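Local atomic coordinates of dUTPase (Streptococcus mutans, PDB entry 3H6X), a protein that probably hydrolyses dUTP to dUMP and diphosphate, as a trimeric, jelly-roll member of the dUTPase family. Residues R5-I10 / L18-E23; T11-E16 / V34-E39. All blocks are in the same frame, centred on the assembly; numbering follows the deposited sequence.

Interaction 1 (R5-I10 / L18-E23); sequences RGFELI and LLPKRE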
ATOM      1  N   ARG B   5      -9.223  20.304  -3.751  1.00  8.36           N
ATOM      2  CA  ARG B   5      -8.071  19.550  -3.243  1.00  6.36           C
ATOM      3  C   ARG B   5      -6.840  19.886  -4.078  1.00  6.84           C
ATOM      4  O   ARG B   5      -6.970  20.324  -5.221  1.00  6.99           O
ATOM      5  CB  ARG B   5      -8.343  18.045  -3.265  1.00  6.43           C
ATOM      6  CG  ARG B   5      -8.404  17.473  -4.701  1.00  6.38           C
ATOM      7  CD  ARG B   5      -9.025  16.060  -4.701  1.00  5.90           C
ATOM      8  NE  ARG B   5     -10.437  16.081  -4.302  1.00  6.59           N
ATOM      9  CZ  ARG B   5     -11.441  16.311  -5.143  1.00  8.37           C
ATOM     10  NH1 ARG B   5     -11.200  16.533  -6.433  1.00  8.35           N
ATOM     11  NH2 ARG B   5     -12.685  16.304  -4.698  1.00  8.14           N
ATOM     12  N   GLY B   6      -5.648  19.727  -3.503  1.00  6.55           N
ATOM     13  CA  GLY B   6      -4.444  20.007  -4.267  1.00  7.27           C
ATOM     14  C   GLY B   6      -3.217  20.178  -3.380  1.00  7.41           C
ATOM     15  O   GLY B   6      -3.251  19.851  -2.179  1.00  6.20           O
ATOM     16  N   PHE B   7      -2.136  20.674  -3.988  1.00  5.22           N
ATOM     17  CA  PHE B   7      -0.861  20.887  -3.296  1.00  4.76           C
ATOM     18  C   PHE B   7      -0.484  22.349  -3.282  1.00  7.86           C
ATOM     19  O   PHE B   7      -0.790  23.107  -4.214  1.00  8.22           O
ATOM     20  CB  PHE B   7       0.275  20.136  -4.011  1.00  5.70           C
ATOM     21  CG  PHE B   7       0.073  18.655  -4.067  1.00  6.32           C
ATOM     22  CD1 PHE B   7       0.430  17.866  -2.989  1.00  5.69           C
ATOM     23  CD2 PHE B   7      -0.493  18.052  -5.185  1.00  6.30           C
ATOM     24  CE1 PHE B   7       0.236  16.472  -3.032  1.00  6.75           C
ATOM     25  CE2 PHE B   7      -0.688  16.679  -5.228  1.00  7.41           C
ATOM     26  CZ  PHE B   7      -0.314  15.889  -4.150  1.00  6.63           C
ATOM     27  N   GLU B   8       0.230  22.725  -2.228  1.00  5.48           N
ATOM     28  CA  GLU B   8       0.818  24.056  -2.130  1.00  6.40           C
ATOM     29  C   GLU B   8       2.232  23.903  -1.608  1.00  6.32           C
ATOM     30  O   GLU B   8       2.527  22.977  -0.858  1.00  5.99           O
ATOM     31  CB  GLU B   8       0.013  24.925  -1.166  1.00  8.10           C
ATOM     32  CG  GLU B   8      -1.377  25.315  -1.712  1.00 10.36           C
ATOM     33  CD  GLU B   8      -2.246  25.971  -0.666  1.00 12.96           C
ATOM     34  OE1 GLU B   8      -1.898  25.913   0.532  1.00 12.37           O
ATOM     35  OE2 GLU B   8      -3.291  26.545  -1.060  1.00 13.76           O
ATOM     36  N   LEU B   9       3.122  24.799  -2.020  1.00  6.81           N
ATOM     37  CA  LEU B   9       4.442  24.847  -1.393  1.00  7.83           C
ATOM     38  C   LEU B   9       4.323  25.251   0.072  1.00  7.58           C
ATOM     39  O   LEU B   9       3.527  26.143   0.423  1.00  8.34           O
ATOM     40  CB  LEU B   9       5.317  25.889  -2.094  1.00  7.65           C
ATOM     41  CG  LEU B   9       5.708  25.588  -3.534  1.00 10.53           C
ATOM     42  CD1 LEU B   9       6.517  26.735  -4.125  1.00 12.13           C
ATOM     43  CD2 LEU B   9       6.504  24.280  -3.600  1.00 12.45           C
ATOM     44  N   ILE B  10       5.115  24.625   0.934  1.00  6.78           N
ATOM     45  CA  ILE B  10       5.187  25.109   2.313  1.00  6.77           C
ATOM     46  C   ILE B  10       6.002  26.397   2.304  1.00  9.25           C
ATOM     47  O   ILE B  10       6.686  26.691   1.334  1.00  9.20           O
ATOM     48  CB  ILE B  10       5.824  24.073   3.270  1.00  7.85           C
ATOM     49  CG1 ILE B  10       7.265  23.759   2.849  1.00  8.78           C
ATOM     50  CG2 ILE B  10       4.987  22.807   3.307  1.00  9.96           C
ATOM     51  CD1 ILE B  10       8.031  22.909   3.853  1.00  9.71           C
ATOM     52  N   LEU B  18       8.483  22.086  -7.670  1.00  7.67           N
ATOM     53  CA  LEU B  18       8.120  21.041  -6.696  1.00  7.47           C
ATOM     54  C   LEU B  18       6.629  20.736  -6.645  1.00  8.81           C
ATOM     55  O   LEU B  18       6.223  19.765  -6.017  1.00  8.10           O
ATOM     56  CB  LEU B  18       8.569  21.419  -5.284  1.00  6.90           C
ATOM     57  CG  LEU B  18      10.077  21.545  -5.111  1.00  9.23           C
ATOM     58  CD1 LEU B  18      10.444  22.071  -3.716  1.00 10.27           C
ATOM     59  CD2 LEU B  18      10.737  20.204  -5.363  1.00 10.61           C
ATOM     60  N   LEU B  19       5.807  21.563  -7.279  1.00  6.80           N
ATOM     61  CA  LEU B  19       4.367  21.315  -7.238  1.00  7.45           C
ATOM     62  C   LEU B  19       4.055  20.079  -8.105  1.00 10.35           C
ATOM     63  O   LEU B  19       4.378  20.063  -9.287  1.00 10.46           O
ATOM     64  CB  LEU B  19       3.605  22.550  -7.742  1.00  9.16           C
ATOM     65  CG  LEU B  19       3.574  23.727  -6.748  1.00 10.37           C
ATOM     66  CD1 LEU B  19       3.047  24.979  -7.420  1.00 15.17           C
ATOM     67  CD2 LEU B  19       2.738  23.389  -5.524  1.00 10.11           C
ATOM     68  N   PRO B  20       3.435  19.039  -7.512  1.00  8.80           N
ATOM     69  CA  PRO B  20       3.281  17.763  -8.238  1.00  8.83           C
ATOM     70  C   PRO B  20       2.338  17.843  -9.433  1.00  9.87           C
ATOM     71  O   PRO B  20       1.336  18.557  -9.388  1.00 11.83           O
ATOM     72  CB  PRO B  20       2.681  16.818  -7.181  1.00  7.86           C
ATOM     73  CG  PRO B  20       3.069  17.436  -5.848  1.00  9.51           C
ATOM     74  CD  PRO B  20       3.044  18.926  -6.095  1.00  7.70           C
ATOM     75  N   LYS B  21       2.667  17.091 -10.485  1.00  9.83           N
ATOM     76  CA  LYS B  21       1.746  16.964 -11.610  1.00  9.61           C
ATOM     77  C   LYS B  21       1.625  15.506 -12.012  1.00  9.50           C
ATOM     78  O   LYS B  21       2.436  14.673 -11.594  1.00  9.84           O
ATOM     79  CB  LYS B  21       2.214  17.805 -12.797  1.00 14.73           C
ATOM     80  CG  LYS B  21       3.485  17.311 -13.442  1.00 23.61           C
ATOM     81  CD  LYS B  21       3.891  18.207 -14.610  1.00 30.63           C
ATOM     82  CE  LYS B  21       5.241  17.786 -15.200  1.00 33.73           C
ATOM     83  NZ  LYS B  21       5.625  18.665 -16.352  1.00 45.75           N
ATOM     84  N   ARG B  22       0.604  15.191 -12.803  1.00  9.68           N
ATOM     85  CA  ARG B  22       0.451  13.825 -13.296  1.00  9.86           C
ATOM     86  C   ARG B  22       1.237  13.693 -14.581  1.00 11.76           C
ATOM     87  O   ARG B  22       1.284  14.641 -15.386  1.00 11.86           O
ATOM     88  CB  ARG B  22      -1.020  13.495 -13.549  1.00 10.18           C
ATOM     89  CG  ARG B  22      -1.880  13.570 -12.303  1.00 10.33           C
ATOM     90  CD  ARG B  22      -3.271  13.068 -12.599  1.00 11.08           C
ATOM     91  NE  ARG B  22      -3.979  13.945 -13.520  1.00 10.88           N
ATOM     92  CZ  ARG B  22      -4.873  13.515 -14.404  1.00 13.83           C
ATOM     93  NH1 ARG B  22      -5.150  12.224 -14.492  1.00 13.75           N
ATOM     94  NH2 ARG B  22      -5.500  14.379 -15.192  1.00 14.54           N
ATOM     95  N   GLU B  23       1.857  12.535 -14.774  1.00 10.43           N
ATOM     96  CA  GLU B  23       2.734  12.335 -15.915  1.00 12.58           C
ATOM     97  C   GLU B  23       1.963  12.183 -17.223  1.00 16.17           C
ATOM     98  O   GLU B  23       2.439  12.591 -18.282  1.00 14.97           O
ATOM     99  CB  GLU B  23       3.664  11.129 -15.696  1.00 14.27           C
ATOM    100  CG  GLU B  23       4.612  10.939 -16.867  1.00 19.36           C
ATOM    101  CD  GLU B  23       5.658   9.880 -16.629  1.00 25.66           C
ATOM    102  OE1 GLU B  23       5.926   9.561 -15.453  1.00 17.86           O
ATOM    103  OE2 GLU B  23       6.212   9.375 -17.631  1.00 24.11           O
TER
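P20 lays its pyrrolidine ring over one face of the F7 phenyl ring. Its CG stands almost above the middle of the ring, 3.6 Å from the centroid and 11° off the ring normal, a CH-pi contact. CD of P20 comes in over the inner end of the phenyl, 3.6 Å from CG of F7. With CG anti to the carbonyl carbon (chi1 -61°), the F7 ring extends beneath the proline; the ring of F124 also meets it, the two planes at about 60°. Strand 6-9, which pairs antiparallel with strand 52-55 in the jelly-roll barrel of this dUTPase, thus has its F7 side packed by a loop segment without regular structure. F7 also packs on I130 of the second subunit of the trimer, so this ring lies close to a subunit interface. Further along, L19 uses one methyl: its CD2 rests against the strand backbone, 3.8 Å from O of F7 and equally far from N of L9. The same methyl approaches CG of L9 at 4.2 Å. L9 crosses both leucines at about a right angle and sets its CD2 3.9 Å from CB of L18.

Interaction 2 (T11-E16 / V34-E39); sequences TDYTDE and VAERTE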
ATOM      1  N   THR B  11       5.919  27.183   3.370  1.00 10.38           N
ATOM      2  CA  THR B  11       6.589  28.468   3.367  1.00 11.90           C
ATOM      3  C   THR B  11       8.113  28.361   3.184  1.00 13.13           C
ATOM      4  O   THR B  11       8.730  29.284   2.671  1.00 15.20           O
ATOM      5  CB  THR B  11       6.163  29.340   4.561  1.00 19.18           C
ATOM      6  OG1 THR B  11       6.387  28.628   5.764  1.00 24.64           O
ATOM      7  CG2 THR B  11       4.689  29.684   4.464  1.00 21.30           C
ATOM      8  N   ASP B  12       8.700  27.227   3.568  1.00  9.65           N
ATOM      9  CA  ASP B  12      10.149  27.043   3.519  1.00 11.72           C
ATOM     10  C   ASP B  12      10.704  26.864   2.102  1.00 14.16           C
ATOM     11  O   ASP B  12      11.919  26.905   1.899  1.00 13.23           O
ATOM     12  CB  ASP B  12      10.594  25.843   4.350  1.00 13.46           C
ATOM     13  CG  ASP B  12      10.662  26.148   5.833  1.00 23.07           C
ATOM     14  OD1 ASP B  12      10.642  27.348   6.208  1.00 22.46           O
ATOM     15  OD2 ASP B  12      10.756  25.172   6.607  1.00 22.98           O
ATOM     16  N   TYR B  13       9.825  26.638   1.132  1.00 10.69           N
ATOM     17  CA  TYR B  13      10.251  26.395  -0.250  1.00 11.12           C
ATOM     18  C   TYR B  13       9.487  27.282  -1.218  1.00 11.11           C
ATOM     19  O   TYR B  13       8.285  27.568  -1.021  1.00 11.47           O
ATOM     20  CB  TYR B  13      10.102  24.910  -0.628  1.00 12.03           C
ATOM     21  CG  TYR B  13      11.038  23.999   0.125  1.00 12.41           C
ATOM     22  CD1 TYR B  13      12.345  23.770  -0.323  1.00 13.48           C
ATOM     23  CD2 TYR B  13      10.641  23.394   1.311  1.00 10.30           C
ATOM     24  CE1 TYR B  13      13.198  22.960   0.386  1.00 14.39           C
ATOM     25  CE2 TYR B  13      11.500  22.582   2.017  1.00 11.09           C
ATOM     26  CZ  TYR B  13      12.773  22.362   1.553  1.00 12.91           C
ATOM     27  OH  TYR B  13      13.620  21.557   2.265  1.00 17.31           O
ATOM     28  N   THR B  14      10.164  27.711  -2.278  1.00 12.14           N
ATOM     29  CA  THR B  14       9.546  28.596  -3.246  1.00 10.45           C
ATOM     30  C   THR B  14       9.660  28.097  -4.691  1.00 11.60           C
ATOM     31  O   THR B  14       9.106  28.728  -5.588  1.00 14.35           O
ATOM     32  CB  THR B  14      10.129  30.022  -3.193  1.00 17.35           C
ATOM     33  OG1 THR B  14      11.539  29.985  -3.435  1.00 16.06           O
ATOM     34  CG2 THR B  14       9.850  30.649  -1.836  1.00 19.34           C
ATOM     35  N   ASP B  15      10.343  26.983  -4.916  1.00 11.86           N
ATOM     36  CA  ASP B  15      10.528  26.457  -6.272  1.00 12.24           C
ATOM     37  C   ASP B  15       9.255  25.786  -6.760  1.00 11.89           C
ATOM     38  O   ASP B  15       8.905  24.698  -6.301  1.00 10.99           O
ATOM     39  CB  ASP B  15      11.691  25.459  -6.317  1.00 14.14           C
ATOM     40  CG  ASP B  15      12.017  24.997  -7.731  1.00 20.91           C
ATOM     41  OD1 ASP B  15      11.251  25.344  -8.665  1.00 15.41           O
ATOM     42  OD2 ASP B  15      13.042  24.293  -7.910  1.00 25.20           O
ATOM     43  N   GLU B  16       8.577  26.418  -7.720  1.00 11.49           N
ATOM     44  CA  GLU B  16       7.290  25.887  -8.174  1.00 11.64           C
ATOM     45  C   GLU B  16       7.430  24.579  -8.966  1.00 11.63           C
ATOM     46  O   GLU B  16       6.432  23.872  -9.207  1.00 11.53           O
ATOM     47  CB  GLU B  16       6.476  26.952  -8.904  1.00 16.55           C
ATOM     48  CG  GLU B  16       6.025  28.031  -7.900  1.00 20.85           C
ATOM     49  CD  GLU B  16       5.124  29.079  -8.502  1.00 36.12           C
ATOM     50  OE1 GLU B  16       5.426  29.557  -9.616  1.00 34.94           O
ATOM     51  OE2 GLU B  16       4.114  29.441  -7.849  1.00 39.69           O
ATOM     52  N   VAL B  34      11.786  15.471  -4.564  1.00  6.64           N
ATOM     53  CA  VAL B  34      12.712  15.717  -3.473  1.00  7.55           C
ATOM     54  C   VAL B  34      12.995  17.204  -3.372  1.00  7.44           C
ATOM     55  O   VAL B  34      13.404  17.805  -4.345  1.00  9.97           O
ATOM     56  CB  VAL B  34      14.020  14.925  -3.727  1.00  8.31           C
ATOM     57  CG1 VAL B  34      15.058  15.258  -2.668  1.00  9.28           C
ATOM     58  CG2 VAL B  34      13.711  13.414  -3.735  1.00  8.85           C
ATOM     59  N   ALA B  35      12.771  17.805  -2.199  1.00  6.97           N
ATOM     60  CA  ALA B  35      12.803  19.274  -2.092  1.00  8.69           C
ATOM     61  C   ALA B  35      14.229  19.817  -2.021  1.00 10.64           C
ATOM     62  O   ALA B  35      14.520  20.934  -2.442  1.00 11.63           O
ATOM     63  CB  ALA B  35      12.029  19.731  -0.876  1.00  9.09           C
ATOM     64  N   GLU B  36      15.119  19.004  -1.471  1.00  9.82           N
ATOM     65  CA  GLU B  36      16.511  19.408  -1.341  1.00 13.75           C
ATOM     66  C   GLU B  36      17.379  18.174  -1.351  1.00 13.28           C
ATOM     67  O   GLU B  36      16.934  17.086  -0.971  1.00 11.90           O
ATOM     68  CB  GLU B  36      16.733  20.161  -0.036  1.00 15.50           C
ATOM     69  CG  GLU B  36      16.538  19.308   1.178  1.00 16.50           C
ATOM     70  CD  GLU B  36      16.853  20.045   2.473  1.00 28.29           C
ATOM     71  OE1 GLU B  36      17.080  21.284   2.426  1.00 28.14           O
ATOM     72  OE2 GLU B  36      16.859  19.367   3.535  1.00 24.90           O
ATOM     73  N   ARG B  37      18.626  18.331  -1.769  1.00 13.33           N
ATOM     74  CA  ARG B  37      19.505  17.174  -1.844  1.00 12.45           C
ATOM     75  C   ARG B  37      19.497  16.397  -0.526  1.00 13.77           C
ATOM     76  O   ARG B  37      19.667  16.971   0.561  1.00 12.27           O
ATOM     77  CB  ARG B  37      20.933  17.599  -2.212  1.00 16.24           C
ATOM     78  CG  ARG B  37      21.904  16.426  -2.269  1.00 16.42           C
ATOM     79  CD  ARG B  37      23.353  16.865  -2.477  1.00 26.70           C
ATOM     80  NE  ARG B  37      23.700  16.939  -3.888  1.00 40.95           N
ATOM     81  CZ  ARG B  37      24.107  18.050  -4.501  1.00 46.68           C
ATOM     82  NH1 ARG B  37      24.222  19.191  -3.822  1.00 45.68           N
ATOM     83  NH2 ARG B  37      24.402  18.028  -5.799  1.00 44.28           N
ATOM     84  N   THR B  38      19.293  15.087  -0.620  1.00 11.95           N
ATOM     85  CA  THR B  38      19.147  14.258   0.569  1.00 12.99           C
ATOM     86  C   THR B  38      19.952  12.970   0.427  1.00 12.58           C
ATOM     87  O   THR B  38      19.773  12.212  -0.530  1.00 14.48           O
ATOM     88  CB  THR B  38      17.655  13.906   0.819  1.00 12.04           C
ATOM     89  OG1 THR B  38      16.900  15.103   1.035  1.00 13.36           O
ATOM     90  CG2 THR B  38      17.504  13.011   2.032  1.00 11.91           C
ATOM     91  N   GLU B  39      20.862  12.748   1.369  1.00 13.39           N
ATOM     92  CA  GLU B  39      21.667  11.525   1.384  1.00 14.80           C
ATOM     93  C   GLU B  39      21.047  10.471   2.298  1.00 12.98           C
ATOM     94  O   GLU B  39      20.563  10.781   3.395  1.00 13.35           O
ATOM     95  CB  GLU B  39      23.069  11.829   1.914  1.00 18.96           C
ATOM     96  CG  GLU B  39      24.007  12.443   0.905  1.00 24.70           C
ATOM     97  CD  GLU B  39      25.379  12.686   1.510  1.00 37.20           C
ATOM     98  OE1 GLU B  39      25.447  13.362   2.560  1.00 39.81           O
ATOM     99  OE2 GLU B  39      26.379  12.186   0.954  1.00 42.48           O
TER
HETATM  100  O   HOH W   1      15.541  23.468   2.441  1.00 27.26           O
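Y13 lays its ring against A35 and brings its hydroxyl to E36. At the root of the side chain, CB directs the phenol toward 34-39, and chi1 of -67° leaves CG anti to the carbonyl carbon. One ring flank then runs along A35: CD1 of Y13 lies 4.1 Å from CB of A35, and CE1 of Y13 is 3.7 Å from O of A35. CB of A35 sits over the face in a CH-pi contact, 3.9 Å from the centroid but displaced toward the rim, 21° off the normal, and it approaches CZ of Y13 to 3.7 Å. Beyond CZ, the hydroxyl arrives beside the extended E36 side chain, whose carboxylate plane stands 84° from the ring plane. A water joins the two groups, donating to OE1 of E36 at 2.7 Å and making only a weak hydrogen bond with OH of Y13. Within 34-39, OG1 of T38 donates to O of E36 at 2.8 Å, linking E36 to the first residue of strand 38-40. The contact lies at the protein surface, where the loop between strands 6-9 and 30-33 meets the link from strand 30-33 into strand 38-40, with P49 of strand 45-49 packed against E36.

How the interactions relate
From the N terminus, the chain runs through strand 6-9 and turns at 11-16 into the long loop that leads to strand 30-33. Interaction 1 closes the first part of this excursion, bringing 18-23 back on to the strand. Interaction 2 starts within the span so enclosed and ends beyond strand 30-33, so the two loops cross along the chain. Their centres are about 13 Å apart and they meet directly: L9 packs against the backbone of T14 and D15, and L18 against that of V34 and A35. Together they join the two-stranded sheet of 6-9 and 52-55 to the loop before strand 38-40, which pairs with strand 111-113.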